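Local coordinates for protein cellulase (Clostridium cellulovorans, PDB 6UI3) that hydrolyses beta-1,4-glucan chains as a broad-specificity endoglucanase of glycoside hydrolase family 5, this chain being the catalytic piece of a longer, dockerin-bearing protein, at residues H7-G13 against D140-K144; K50-L55 against L319-L324; W131-A135 against I146-I150. All coordinates share one frame; numbering follows the deposited sequence.

Interaction 1: residues H7-G13 against D140-K144; sequences HPTEMRG and DYSDK
Arg12 grips Asp143 side-on with two nitrogens, NE giving its hydrogen to OD2 and NH2 to OD1. The NE–OD2 distance of this Arg12–Asp143 salt bridge is 2.8 Å. The backbone N of Arg12 bonds to the same OD2 from the opposite face of the carboxylate plane. Asp143 suits the place because its short side chain, with CG turned back between the backbone N and the carbonyl carbon (chi1 61°), can meet both side chain and main chain of Arg12.

This end is tightly packed: Met11, bent at its second and third torsions, lays CE 3.7 Å from Asp143 CB. Backbone bonds from Asp143 N to Glu10 O and from Ser142 N to Pro8 O join the two loops. At the far end the His7 ring makes an offset stack on Tyr141, centroids 3.8 Å apart and planes at 5°, while His7 NE2 donates to Asp140 OD1; Tyr141 OH finds its own partner in Glu89.

The looser side is wet. The exposed Glu10 carboxylate is linked to that of Asp143 by a water, which gives hydrogens to Glu10 OE1 and Asp143 OD1 and accepts from Lys144 NZ, itself paired with Asp99.

Thus the N-terminal segment is tied across the loop leading into barrel strand 145-148, and the cluster of donors round the buried Asp143 would be expected to favour its ionised form.

Interaction 2: residues K50-L55 against L319-L324; sequences KMFDTL and LNRKNL
Met51 turns CG beside its backbone N (chi1 -65°) and then runs out extended, a course that carries it off the helix toward the facing loop, where it crosses Leu324 and Arg321; Leu319 sets CG anti to its own N (chi1 173°) and points back at the helix. The setting is a TIM barrel, in which helix 49-58 follows the first strand, 25-29, and residues 319-324 belong to the long connection after the last strand, 301-305. The contact therefore joins the two ends of the barrel's circuit.

An unbranched, flexible methionine suits a position that must touch several partners. Its CG packs against Leu324 CD2 at 3.6 Å, the two side chains crossing at about a right angle. Farther out, Met51 CE lies 3.8 Å from Arg321 O and also meets the aliphatic CB of Arg321. The guanidinium of that arginine serves other neighbours, with NH1 bonded to Thr32 and NH2 to Gly30.

Leu319 spreads its two methyls over the helix: CD1 meets Thr54 CG2 at 3.8 Å, and CD2 lies by Met51 O and 4.1 Å from Leu55 CD2. Leu55 in turn touches Trp27 of strand 25-29. Leu324 closes the outer side, its CD1 lying against Lys50 CB.

The turn between these leucines is shaped by Asn320, whose OD1 accepts from Lys322 N in an Asx turn. Threonine offers both a methyl and a hydroxyl, and where the apolar layer ends a water donates to Thr54 OG1 at 3.1 Å and to Leu324 O at 3.0 Å.

Interaction 3: residues W131-A135 against I146-I150; sequences WTQIA and IFDTI
The one hydrogen bond between helix and strand segments runs from Trp131 NE1 to Thr149 O, 2.9 Å long and fairly straight, with 166° at the hydrogen. The oxygen lies close to the indole plane, at the ring's edge. Tryptophan suits this place because a wide apolar ring carries a single N-H that can reach the main chain just past the end of a strand. Thr149 O accepts from Tyr172 OH as well. Beside the N-H, Trp131 CZ2 brings the same indole edge to within 3.3 Å of Asp148 O.

The aromatic contact uses the far end of the six-membered ring, CZ3 and CH2. Phe147 holds CG beside its backbone N (chi1 -65°), which lays its ring against Trp131. Trp131 CZ3 sits over one face of that ring, 3.5 Å from Phe147 CG and offset toward the rim. The planes are inclined at 44°, neither stacked nor edge-to-face, and the two side chains pass head to tail alongside one another.

These residues belong to a beta-alpha-beta unit of the TIM barrel, formed by strand 101-105, helix 120-137 and strand 145-148, with residues 131-135 of the helix running nearly antiparallel to strand 145-148. Phe147 faces outward to the helix layer; Asp148, next along the strand, points away from the helix and pairs with Arg64.

Apolar contacts of smaller groups complete the interface. Ala135, small enough to let the phenyl ring come near the helix backbone, has CB 4.1 Å from Phe147 CE2. Ile134 CG2 approaches Phe147 CE1 at 4.3 Å, and Ile180 of helix 163-182 also touches the Phe147 side chain.

Along the chain the segments come in the order 7-13, 50-55, 131-135, 140-144, 146-150 and 319-324, so interaction 3 is nested within the span closed by interaction 2, while interaction 1 crosses both. Interactions 1 and 3 are neighbours, centres about 15 Å apart: residues 140-144 lead into strand 145-148, and 146-150 continue along it and run just past its end. Interaction 2 lies away from them, its centre about 25 Å from that of interaction 1 and 26 Å from that of interaction 3. Together they fasten the N-terminal segment to the barrel, the fourth strand to its preceding helix, and the connection after the eighth strand to the first helix of the TIM barrel.

Interaction 1: residues H7-G13 against D140-K144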
ATOM      1  N   HIS A   7     -19.279 -10.728   7.030  1.00 19.07           N
ATOM      2  CA  HIS A   7     -18.102  -9.912   7.234  1.00 17.40           C
ATOM      3  C   HIS A   7     -18.036  -9.420   8.679  1.00 14.39           C
ATOM      4  O   HIS A   7     -19.064  -9.168   9.313  1.00 15.55           O
ATOM      5  CB  HIS A   7     -18.066  -8.745   6.249  1.00 15.96           C
ATOM      6  CG  HIS A   7     -19.148  -7.728   6.444  1.00 16.08           C
ATOM      7  ND1 HIS A   7     -20.291  -7.698   5.676  1.00 18.26           N
ATOM      8  CD2 HIS A   7     -19.219  -6.653   7.267  1.00 15.73           C
ATOM      9  CE1 HIS A   7     -21.042  -6.674   6.048  1.00 18.90           C
ATOM     10  NE2 HIS A   7     -20.403  -6.016   7.000  1.00 17.17           N
ATOM     11  N   PRO A   8     -16.832  -9.285   9.227  1.00 13.68           N
ATOM     12  CA  PRO A   8     -16.717  -8.818  10.610  1.00 13.90           C
ATOM     13  C   PRO A   8     -17.045  -7.340  10.724  1.00 13.87           C
ATOM     14  O   PRO A   8     -16.836  -6.550   9.791  1.00 13.41           O
ATOM     15  CB  PRO A   8     -15.247  -9.084  10.946  1.00 14.13           C
ATOM     16  CG  PRO A   8     -14.557  -8.972   9.643  1.00 14.19           C
ATOM     17  CD  PRO A   8     -15.510  -9.556   8.636  1.00 14.37           C
ATOM     18  N   THR A   9     -17.509  -6.968  11.914  1.00 13.31           N
ATOM     19  CA  THR A   9     -17.877  -5.599  12.235  1.00 13.70           C
ATOM     20  C   THR A   9     -17.143  -5.048  13.450  1.00 14.14           C
ATOM     21  O   THR A   9     -17.357  -3.884  13.800  1.00 14.21           O
ATOM     22  CB  THR A   9     -19.384  -5.527  12.500  1.00 14.89           C
ATOM     23  OG1 THR A   9     -19.717  -6.425  13.569  1.00 16.92           O
ATOM     24  CG2 THR A   9     -20.191  -5.937  11.275  1.00 17.03           C
ATOM     25  N   GLU A  10     -16.275  -5.834  14.089  1.00 13.75           N
ATOM     26  CA  GLU A  10     -15.682  -5.443  15.363  1.00 15.02           C
ATOM     27  C   GLU A  10     -14.889  -4.150  15.242  1.00 12.27           C
ATOM     28  O   GLU A  10     -14.002  -4.021  14.396  1.00 12.16           O
ATOM     29  CB  GLU A  10     -14.731  -6.543  15.852  1.00 18.67           C
ATOM     30  CG  GLU A  10     -13.998  -6.196  17.155  1.00 23.78           C
ATOM     31  CD  GLU A  10     -12.972  -7.241  17.576  1.00 28.92           C
ATOM     32  OE1 GLU A  10     -12.110  -7.628  16.754  1.00 29.58           O
ATOM     33  OE2 GLU A  10     -13.029  -7.670  18.747  1.00 31.23           O
ATOM     34  N   MET A  11     -15.154  -3.225  16.149  1.00 12.84           N
ATOM     35  CA  MET A  11     -14.395  -1.983  16.250  1.00 12.95           C
ATOM     36  C   MET A  11     -13.811  -1.931  17.657  1.00 13.96           C
ATOM     37  O   MET A  11     -14.525  -1.670  18.630  1.00 15.51           O
ATOM     38  CB  MET A  11     -15.283  -0.781  15.954  1.00 14.68           C
ATOM     39  CG  MET A  11     -14.622   0.577  16.186  1.00 16.01           C
ATOM     40  SD  MET A  11     -13.010   0.777  15.409  1.00 13.69           S
ATOM     41  CE  MET A  11     -13.429   0.802  13.686  1.00 13.80           C
ATOM     42  N   ARG A  12     -12.516  -2.206  17.770  1.00 11.91           N
ATOM     43  CA  ARG A  12     -11.860  -2.156  19.071  1.00 13.04           C
ATOM     44  C   ARG A  12     -11.619  -0.730  19.544  1.00 13.59           C
ATOM     45  O   ARG A  12     -11.409  -0.523  20.743  1.00 16.01           O
ATOM     46  CB  ARG A  12     -10.527  -2.910  19.026  1.00 13.07           C
ATOM     47  CG  ARG A  12     -10.643  -4.426  18.831  1.00 13.96           C
ATOM     48  CD  ARG A  12      -9.302  -5.043  18.448  1.00 14.81           C
ATOM     49  NE  ARG A  12      -9.025  -4.813  17.032  1.00 13.80           N
ATOM     50  CZ  ARG A  12      -7.936  -5.200  16.374  1.00 13.32           C
ATOM     51  NH1 ARG A  12      -6.945  -5.840  16.982  1.00 16.18           N
ATOM     52  NH2 ARG A  12      -7.834  -4.966  15.087  1.00 13.30           N
ATOM     53  N   GLY A  13     -11.625   0.246  18.641  1.00 11.69           N
ATOM     54  CA  GLY A  13     -11.295   1.612  19.002  1.00 13.27           C
ATOM     55  C   GLY A  13      -9.834   1.817  19.341  1.00 12.98           C
ATOM     56  O   GLY A  13      -9.506   2.664  20.178  1.00 14.61           O
ATOM     57  N   ASP A 140     -19.797  -0.224   8.020  1.00 10.09           N
ATOM     58  CA  ASP A 140     -19.938  -1.068   9.214  1.00 11.23           C
ATOM     59  C   ASP A 140     -18.822  -2.103   9.358  1.00  9.83           C
ATOM     60  O   ASP A 140     -18.843  -2.895  10.308  1.00 11.09           O
ATOM     61  CB  ASP A 140     -21.342  -1.707   9.305  1.00 14.37           C
ATOM     62  CG  ASP A 140     -21.538  -2.918   8.406  1.00 18.73           C
ATOM     63  OD1 ASP A 140     -20.602  -3.346   7.714  1.00 20.69           O
ATOM     64  OD2 ASP A 140     -22.666  -3.478   8.417  1.00 22.78           O
ATOM     65  N   TYR A 141     -17.859  -2.134   8.440  1.00  9.61           N
ATOM     66  CA  TYR A 141     -16.808  -3.143   8.467  1.00  9.23           C
ATOM     67  C   TYR A 141     -15.872  -2.936   9.651  1.00  9.03           C
ATOM     68  O   TYR A 141     -15.651  -1.812  10.121  1.00  9.24           O
ATOM     69  CB  TYR A 141     -16.021  -3.094   7.149  1.00  9.28           C
ATOM     70  CG  TYR A 141     -16.570  -4.029   6.106  1.00 10.07           C
ATOM     71  CD1 TYR A 141     -17.829  -3.833   5.541  1.00 10.13           C
ATOM     72  CD2 TYR A 141     -15.845  -5.142   5.718  1.00 11.46           C
ATOM     73  CE1 TYR A 141     -18.339  -4.723   4.623  1.00 11.49           C
ATOM     74  CE2 TYR A 141     -16.329  -6.025   4.802  1.00 11.64           C
ATOM     75  CZ  TYR A 141     -17.581  -5.830   4.252  1.00 12.01           C
ATOM     76  OH  TYR A 141     -18.070  -6.756   3.353  1.00 14.51           O
ATOM     77  N   SER A 142     -15.307  -4.049  10.121  1.00  9.65           N
ATOM     78  CA  SER A 142     -14.414  -4.056  11.267  1.00  9.40           C
ATOM     79  C   SER A 142     -13.172  -3.194  11.031  1.00  8.64           C
ATOM     80  O   SER A 142     -12.842  -2.787   9.912  1.00  8.24           O
ATOM     81  CB  SER A 142     -13.942  -5.477  11.548  1.00 10.02           C
ATOM     82  OG  SER A 142     -12.923  -5.851  10.625  1.00 11.57           O
ATOM     83  N   ASP A 143     -12.453  -2.963  12.133  1.00  9.35           N
ATOM     84  CA  ASP A 143     -11.222  -2.191  12.153  1.00  8.87           C
ATOM     85  C   ASP A 143     -10.065  -2.870  11.442  1.00  8.17           C
ATOM     86  O   ASP A 143      -9.000  -2.258  11.324  1.00  9.48           O
ATOM     87  CB  ASP A 143     -10.831  -1.811  13.592  1.00  9.06           C
ATOM     88  CG  ASP A 143     -10.569  -3.003  14.494  1.00 10.33           C
ATOM     89  OD1 ASP A 143     -10.371  -4.135  14.009  1.00 11.32           O
ATOM     90  OD2 ASP A 143     -10.549  -2.804  15.730  1.00 11.09           O
ATOM     91  N   LYS A 144     -10.238  -4.084  10.936  1.00  8.40           N
ATOM     92  CA  LYS A 144      -9.192  -4.683  10.116  1.00  8.96           C
ATOM     93  C   LYS A 144      -9.231  -4.202   8.672  1.00  7.88           C
ATOM     94  O   LYS A 144      -8.277  -4.455   7.932  1.00  9.03           O
ATOM     95  CB  LYS A 144      -9.219  -6.200  10.230  1.00 10.99           C
ATOM     96  CG  LYS A 144      -8.708  -6.651  11.605  1.00 13.38           C
ATOM     97  CD  LYS A 144      -8.086  -8.021  11.573  1.00 16.07           C
ATOM     98  CE  LYS A 144      -7.491  -8.384  12.920  1.00 18.52           C
ATOM     99  NZ  LYS A 144      -8.549  -8.608  13.929  1.00 21.86           N
TER
HETATM  100  O   HOH W   1     -10.842  -6.820  14.434  0.98 16.70           O

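Interaction 2: residues K50-L55 against L319-L324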
ATOM      1  N   LYS A  50      -8.461 -19.178  -1.487  1.00 10.76           N
ATOM      2  CA  LYS A  50      -7.358 -20.099  -1.222  1.00 10.61           C
ATOM      3  C   LYS A  50      -6.004 -19.402  -1.312  1.00 10.12           C
ATOM      4  O   LYS A  50      -5.069 -19.768  -0.589  1.00 10.54           O
ATOM      5  CB  LYS A  50      -7.418 -21.297  -2.169  1.00 12.10           C
ATOM      6  CG  LYS A  50      -8.522 -22.278  -1.826  1.00 16.87           C
ATOM      7  CD  LYS A  50      -8.490 -23.502  -2.736  1.00 21.98           C
ATOM      8  CE  LYS A  50      -9.656 -24.441  -2.429  1.00 28.28           C
ATOM      9  NZ  LYS A  50      -9.634 -25.686  -3.255  1.00 31.91           N
ATOM     10  N   MET A  51      -5.861 -18.405  -2.185  1.00  9.22           N
ATOM     11  CA  MET A  51      -4.605 -17.654  -2.228  1.00  9.49           C
ATOM     12  C   MET A  51      -4.329 -16.969  -0.897  1.00  9.88           C
ATOM     13  O   MET A  51      -3.194 -16.981  -0.404  1.00 10.16           O
ATOM     14  CB  MET A  51      -4.654 -16.628  -3.360  1.00  9.91           C
ATOM     15  CG  MET A  51      -4.732 -17.258  -4.722  1.00 10.50           C
ATOM     16  SD  MET A  51      -5.002 -16.053  -6.036  1.00 11.09           S
ATOM     17  CE  MET A  51      -5.345 -17.126  -7.425  1.00 13.46           C
ATOM     18  N   PHE A  52      -5.362 -16.364  -0.308  0.58  9.43           N
ATOM     19  CA  PHE A  52      -5.226 -15.697   0.979  0.58  9.72           C
ATOM     20  C   PHE A  52      -5.022 -16.704   2.102  0.58  9.89           C
ATOM     21  O   PHE A  52      -4.236 -16.455   3.020  0.58 10.22           O
ATOM     22  CB  PHE A  52      -6.462 -14.832   1.238  0.58 10.27           C
ATOM     23  CG  PHE A  52      -6.475 -13.534   0.472  0.58  9.84           C
ATOM     24  CD1 PHE A  52      -6.613 -13.517  -0.912  0.58 10.11           C
ATOM     25  CD2 PHE A  52      -6.374 -12.324   1.143  0.58  9.75           C
ATOM     26  CE1 PHE A  52      -6.627 -12.310  -1.606  0.58  9.49           C
ATOM     27  CE2 PHE A  52      -6.391 -11.119   0.451  0.58  9.50           C
ATOM     28  CZ  PHE A  52      -6.517 -11.115  -0.924  0.58  9.36           C
ATOM     29  N   ASP A  53      -5.712 -17.849   2.043  1.00  9.30           N
ATOM     30  CA  ASP A  53      -5.477 -18.915   3.011  1.00 10.22           C
ATOM     31  C   ASP A  53      -4.002 -19.295   3.025  1.00 10.58           C
ATOM     32  O   ASP A  53      -3.414 -19.542   4.087  1.00 10.88           O
ATOM     33  CB  ASP A  53      -6.263 -20.178   2.621  1.00 11.20           C
ATOM     34  CG  ASP A  53      -7.773 -20.020   2.665  1.00 12.88           C
ATOM     35  OD1 ASP A  53      -8.305 -19.030   3.199  1.00 13.16           O
ATOM     36  OD2 ASP A  53      -8.437 -20.950   2.149  1.00 15.13           O
ATOM     37  N   THR A  54      -3.399 -19.390   1.838  1.00 10.30           N
ATOM     38  CA  THR A  54      -1.997 -19.775   1.720  1.00 10.47           C
ATOM     39  C   THR A  54      -1.087 -18.713   2.325  1.00  9.28           C
ATOM     40  O   THR A  54      -0.121 -19.032   3.026  1.00  9.96           O
ATOM     41  CB  THR A  54      -1.674 -20.025   0.240  1.00 10.88           C
ATOM     42  OG1 THR A  54      -2.474 -21.113  -0.262  1.00 12.60           O
ATOM     43  CG2 THR A  54      -0.219 -20.356   0.036  1.00 11.28           C
ATOM     44  N   LEU A  55      -1.391 -17.439   2.077  1.00  9.31           N
ATOM     45  CA  LEU A  55      -0.613 -16.355   2.675  1.00  9.09           C
ATOM     46  C   LEU A  55      -0.718 -16.372   4.195  1.00  9.50           C
ATOM     47  O   LEU A  55       0.285 -16.200   4.898  1.00  9.88           O
ATOM     48  CB  LEU A  55      -1.096 -15.015   2.130  1.00  9.24           C
ATOM     49  CG  LEU A  55      -0.832 -14.748   0.657  1.00  9.05           C
ATOM     50  CD1 LEU A  55      -1.592 -13.540   0.213  1.00 10.56           C
ATOM     51  CD2 LEU A  55       0.657 -14.565   0.376  1.00  9.57           C
ATOM     52  N   LEU A 319       4.325 -15.492  -4.037  1.00  8.49           N
ATOM     53  CA  LEU A 319       3.305 -16.530  -4.130  1.00  8.67           C
ATOM     54  C   LEU A 319       3.024 -16.810  -5.603  1.00  8.62           C
ATOM     55  O   LEU A 319       2.574 -15.925  -6.336  1.00  8.94           O
ATOM     56  CB  LEU A 319       2.023 -16.065  -3.441  1.00  8.82           C
ATOM     57  CG  LEU A 319       0.831 -16.990  -3.626  1.00 10.04           C
ATOM     58  CD1 LEU A 319       1.080 -18.322  -2.896  1.00 11.03           C
ATOM     59  CD2 LEU A 319      -0.444 -16.334  -3.147  1.00 11.65           C
ATOM     60  N   ASN A 320       3.313 -18.028  -6.050  1.00  8.57           N
ATOM     61  CA  ASN A 320       2.936 -18.428  -7.400  1.00 10.46           C
ATOM     62  C   ASN A 320       1.437 -18.709  -7.370  1.00 11.23           C
ATOM     63  O   ASN A 320       0.999 -19.707  -6.788  1.00 11.40           O
ATOM     64  CB  ASN A 320       3.741 -19.647  -7.840  1.00 13.01           C
ATOM     65  CG  ASN A 320       3.356 -20.114  -9.219  1.00 18.87           C
ATOM     66  OD1 ASN A 320       2.192 -20.019  -9.612  1.00 20.73           O
ATOM     67  ND2 ASN A 320       4.330 -20.610  -9.974  1.00 21.57           N
ATOM     68  N   ARG A 321       0.641 -17.840  -7.990  1.00 10.53           N
ATOM     69  CA  ARG A 321      -0.806 -17.952  -7.875  1.00 11.23           C
ATOM     70  C   ARG A 321      -1.396 -19.080  -8.707  1.00 12.55           C
ATOM     71  O   ARG A 321      -2.559 -19.422  -8.502  1.00 14.81           O
ATOM     72  CB  ARG A 321      -1.484 -16.629  -8.248  1.00 11.43           C
ATOM     73  CG  ARG A 321      -1.101 -15.474  -7.330  1.00 10.36           C
ATOM     74  CD  ARG A 321      -1.858 -14.196  -7.667  1.00 10.89           C
ATOM     75  NE  ARG A 321      -1.124 -13.013  -7.259  1.00 10.12           N
ATOM     76  CZ  ARG A 321      -1.448 -11.782  -7.636  1.00 10.64           C
ATOM     77  NH1 ARG A 321      -2.530 -11.575  -8.367  1.00 11.91           N
ATOM     78  NH2 ARG A 321      -0.681 -10.760  -7.290  1.00 10.07           N
ATOM     79  N   LYS A 322      -0.638 -19.646  -9.645  1.00 13.15           N
ATOM     80  CA  LYS A 322      -1.151 -20.752 -10.443  1.00 15.40           C
ATOM     81  C   LYS A 322      -1.295 -22.017  -9.608  1.00 15.02           C
ATOM     82  O   LYS A 322      -2.242 -22.780  -9.802  1.00 16.99           O
ATOM     83  CB  LYS A 322      -0.248 -21.005 -11.650  1.00 19.84           C
ATOM     84  CG  LYS A 322      -0.825 -22.042 -12.623  1.00 30.00           C
ATOM     85  CD  LYS A 322      -0.002 -22.165 -13.901  1.00 38.13           C
ATOM     86  CE  LYS A 322      -0.485 -21.209 -14.988  1.00 44.15           C
ATOM     87  NZ  LYS A 322       0.476 -21.147 -16.131  1.00 48.87           N
ATOM     88  N   ASN A 323      -0.374 -22.264  -8.678  1.00 13.74           N
ATOM     89  CA  ASN A 323      -0.407 -23.504  -7.904  1.00 15.12           C
ATOM     90  C   ASN A 323      -0.236 -23.280  -6.409  1.00 13.47           C
ATOM     91  O   ASN A 323      -0.140 -24.261  -5.651  1.00 13.66           O
ATOM     92  CB  ASN A 323       0.596 -24.527  -8.444  1.00 17.26           C
ATOM     93  CG  ASN A 323       2.008 -24.065  -8.332  1.00 16.33           C
ATOM     94  OD1 ASN A 323       2.284 -23.031  -7.748  1.00 16.52           O
ATOM     95  ND2 ASN A 323       2.933 -24.854  -8.863  1.00 20.36           N
ATOM     96  N   LEU A 324      -0.238 -22.024  -5.965  1.00 12.04           N
ATOM     97  CA  LEU A 324      -0.259 -21.662  -4.545  1.00 13.53           C
ATOM     98  C   LEU A 324       0.993 -22.128  -3.809  1.00 12.71           C
ATOM     99  O   LEU A 324       0.928 -22.654  -2.701  1.00 14.68           O
ATOM    100  CB  LEU A 324      -1.512 -22.162  -3.828  1.00 16.28           C
ATOM    101  CG  LEU A 324      -2.853 -21.856  -4.464  1.00 21.02           C
ATOM    102  CD1 LEU A 324      -3.997 -22.375  -3.612  1.00 25.14           C
ATOM    103  CD2 LEU A 324      -2.951 -20.404  -4.613  1.00 20.21           C
TER
HETATM  104  O   HOH W   2      -0.898 -23.720  -0.582  1.00 39.22           O

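Interaction 3: residues W131-A135 against I146-I150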
ATOM      1  N   TRP A 131     -14.432   8.385  -2.689  1.00  7.32           N
ATOM      2  CA  TRP A 131     -14.275   7.957  -1.305  1.00  6.74           C
ATOM      3  C   TRP A 131     -15.593   7.946  -0.544  1.00  7.38           C
ATOM      4  O   TRP A 131     -15.776   7.099   0.335  1.00  7.54           O
ATOM      5  CB  TRP A 131     -13.204   8.771  -0.558  1.00  7.20           C
ATOM      6  CG  TRP A 131     -11.867   8.127  -0.734  1.00  6.99           C
ATOM      7  CD1 TRP A 131     -10.777   8.619  -1.407  1.00  7.94           C
ATOM      8  CD2 TRP A 131     -11.505   6.826  -0.270  1.00  7.38           C
ATOM      9  NE1 TRP A 131      -9.747   7.695  -1.368  1.00  8.18           N
ATOM     10  CE2 TRP A 131     -10.180   6.580  -0.697  1.00  7.36           C
ATOM     11  CE3 TRP A 131     -12.176   5.839   0.462  1.00  7.94           C
ATOM     12  CZ2 TRP A 131      -9.520   5.374  -0.419  1.00  8.22           C
ATOM     13  CZ3 TRP A 131     -11.525   4.638   0.729  1.00  8.53           C
ATOM     14  CH2 TRP A 131     -10.208   4.418   0.289  1.00  8.19           C
ATOM     15  N   THR A 132     -16.520   8.858  -0.849  1.00  8.07           N
ATOM     16  CA  THR A 132     -17.825   8.799  -0.192  1.00  8.04           C
ATOM     17  C   THR A 132     -18.505   7.473  -0.494  1.00  8.21           C
ATOM     18  O   THR A 132     -19.083   6.844   0.397  1.00  8.21           O
ATOM     19  CB  THR A 132     -18.697   9.977  -0.635  1.00  8.87           C
ATOM     20  OG1 THR A 132     -18.092  11.210  -0.208  1.00  9.57           O
ATOM     21  CG2 THR A 132     -20.076   9.915  -0.010  1.00 10.66           C
ATOM     22  N   GLN A 133     -18.418   7.015  -1.749  1.00  7.78           N
ATOM     23  CA  GLN A 133     -19.010   5.729  -2.116  1.00  8.48           C
ATOM     24  C   GLN A 133     -18.308   4.547  -1.453  1.00  6.92           C
ATOM     25  O   GLN A 133     -18.967   3.631  -0.951  1.00  8.24           O
ATOM     26  CB  GLN A 133     -18.972   5.553  -3.631  1.00  7.99           C
ATOM     27  CG  GLN A 133     -19.906   6.471  -4.380  1.00  8.88           C
ATOM     28  CD  GLN A 133     -19.691   6.356  -5.867  1.00  8.53           C
ATOM     29  OE1 GLN A 133     -20.241   5.460  -6.499  1.00 10.28           O
ATOM     30  NE2 GLN A 133     -18.868   7.227  -6.422  1.00  9.81           N
ATOM     31  N   ILE A 134     -16.978   4.509  -1.497  1.00  7.27           N
ATOM     32  CA  ILE A 134     -16.254   3.395  -0.879  1.00  7.97           C
ATOM     33  C   ILE A 134     -16.547   3.361   0.615  1.00  7.22           C
ATOM     34  O   ILE A 134     -16.884   2.317   1.186  1.00  7.68           O
ATOM     35  CB  ILE A 134     -14.736   3.485  -1.143  1.00  8.47           C
ATOM     36  CG1 ILE A 134     -14.424   3.484  -2.639  1.00  8.05           C
ATOM     37  CG2 ILE A 134     -14.001   2.327  -0.437  1.00  8.21           C
ATOM     38  CD1 ILE A 134     -13.001   3.866  -2.960  1.00  8.82           C
ATOM     39  N   ALA A 135     -16.395   4.509   1.268  1.00  7.34           N
ATOM     40  CA  ALA A 135     -16.626   4.595   2.704  1.00  8.00           C
ATOM     41  C   ALA A 135     -18.051   4.181   3.052  1.00  8.22           C
ATOM     42  O   ALA A 135     -18.272   3.400   3.986  1.00  8.27           O
ATOM     43  CB  ALA A 135     -16.301   6.009   3.187  1.00  8.45           C
ATOM     44  N   ILE A 146      -8.723  -1.037   6.370  1.00  7.04           N
ATOM     45  CA  ILE A 146      -8.003   0.230   6.405  1.00  7.21           C
ATOM     46  C   ILE A 146      -8.151   0.886   5.033  1.00  6.71           C
ATOM     47  O   ILE A 146      -8.168   0.184   4.018  1.00  7.12           O
ATOM     48  CB  ILE A 146      -6.512  -0.059   6.689  1.00  7.11           C
ATOM     49  CG1 ILE A 146      -6.323  -0.747   8.045  1.00  8.31           C
ATOM     50  CG2 ILE A 146      -5.670   1.226   6.558  1.00  7.99           C
ATOM     51  CD1 ILE A 146      -4.942  -1.368   8.221  1.00  9.65           C
ATOM     52  N   PHE A 147      -8.254   2.214   4.990  1.00  6.87           N
ATOM     53  CA  PHE A 147      -8.316   2.959   3.733  1.00  7.22           C
ATOM     54  C   PHE A 147      -6.999   3.696   3.490  1.00  7.75           C
ATOM     55  O   PHE A 147      -6.384   4.199   4.435  1.00  8.96           O
ATOM     56  CB  PHE A 147      -9.447   3.992   3.787  1.00  6.77           C
ATOM     57  CG  PHE A 147     -10.845   3.414   3.901  1.00  7.74           C
ATOM     58  CD1 PHE A 147     -11.149   2.127   3.475  1.00  8.93           C
ATOM     59  CD2 PHE A 147     -11.872   4.195   4.421  1.00  8.41           C
ATOM     60  CE1 PHE A 147     -12.465   1.639   3.560  1.00 10.12           C
ATOM     61  CE2 PHE A 147     -13.169   3.711   4.506  1.00  9.38           C
ATOM     62  CZ  PHE A 147     -13.461   2.438   4.084  1.00  9.34           C
ATOM     63  N   ASP A 148      -6.586   3.787   2.225  1.00  7.15           N
ATOM     64  CA  ASP A 148      -5.336   4.423   1.774  1.00  6.79           C
ATOM     65  C   ASP A 148      -5.755   5.406   0.686  1.00  6.22           C
ATOM     66  O   ASP A 148      -6.273   4.995  -0.352  1.00  6.87           O
ATOM     67  CB  ASP A 148      -4.411   3.287   1.301  1.00  7.87           C
ATOM     68  CG  ASP A 148      -3.167   3.728   0.526  1.00 10.70           C
ATOM     69  OD1 ASP A 148      -2.902   4.941   0.347  1.00 10.26           O
ATOM     70  OD2 ASP A 148      -2.422   2.787   0.094  1.00 10.70           O
ATOM     71  N   THR A 149      -5.609   6.712   0.936  1.00  6.95           N
ATOM     72  CA  THR A 149      -6.416   7.707   0.212  1.00  6.74           C
ATOM     73  C   THR A 149      -6.084   7.813  -1.282  1.00  6.38           C
ATOM     74  O   THR A 149      -6.947   8.195  -2.081  1.00  6.68           O
ATOM     75  CB  THR A 149      -6.267   9.102   0.834  1.00  7.26           C
ATOM     76  OG1 THR A 149      -4.891   9.504   0.722  1.00  7.80           O
ATOM     77  CG2 THR A 149      -6.756   9.158   2.276  1.00  7.78           C
ATOM     78  N   ILE A 150      -4.837   7.544  -1.661  1.00  6.41           N
ATOM     79  CA  ILE A 150      -4.375   7.587  -3.053  1.00  6.93           C
ATOM     80  C   ILE A 150      -3.022   6.884  -3.064  1.00  6.66           C
ATOM     81  O   ILE A 150      -2.239   7.048  -2.137  1.00  7.58           O
ATOM     82  CB  ILE A 150      -4.335   9.030  -3.602  1.00  7.46           C
ATOM     83  CG1 ILE A 150      -3.928   9.052  -5.082  1.00  7.71           C
ATOM     84  CG2 ILE A 150      -3.436   9.924  -2.751  1.00  7.63           C
ATOM     85  CD1 ILE A 150      -4.885   8.352  -6.044  1.00  8.56           C
TER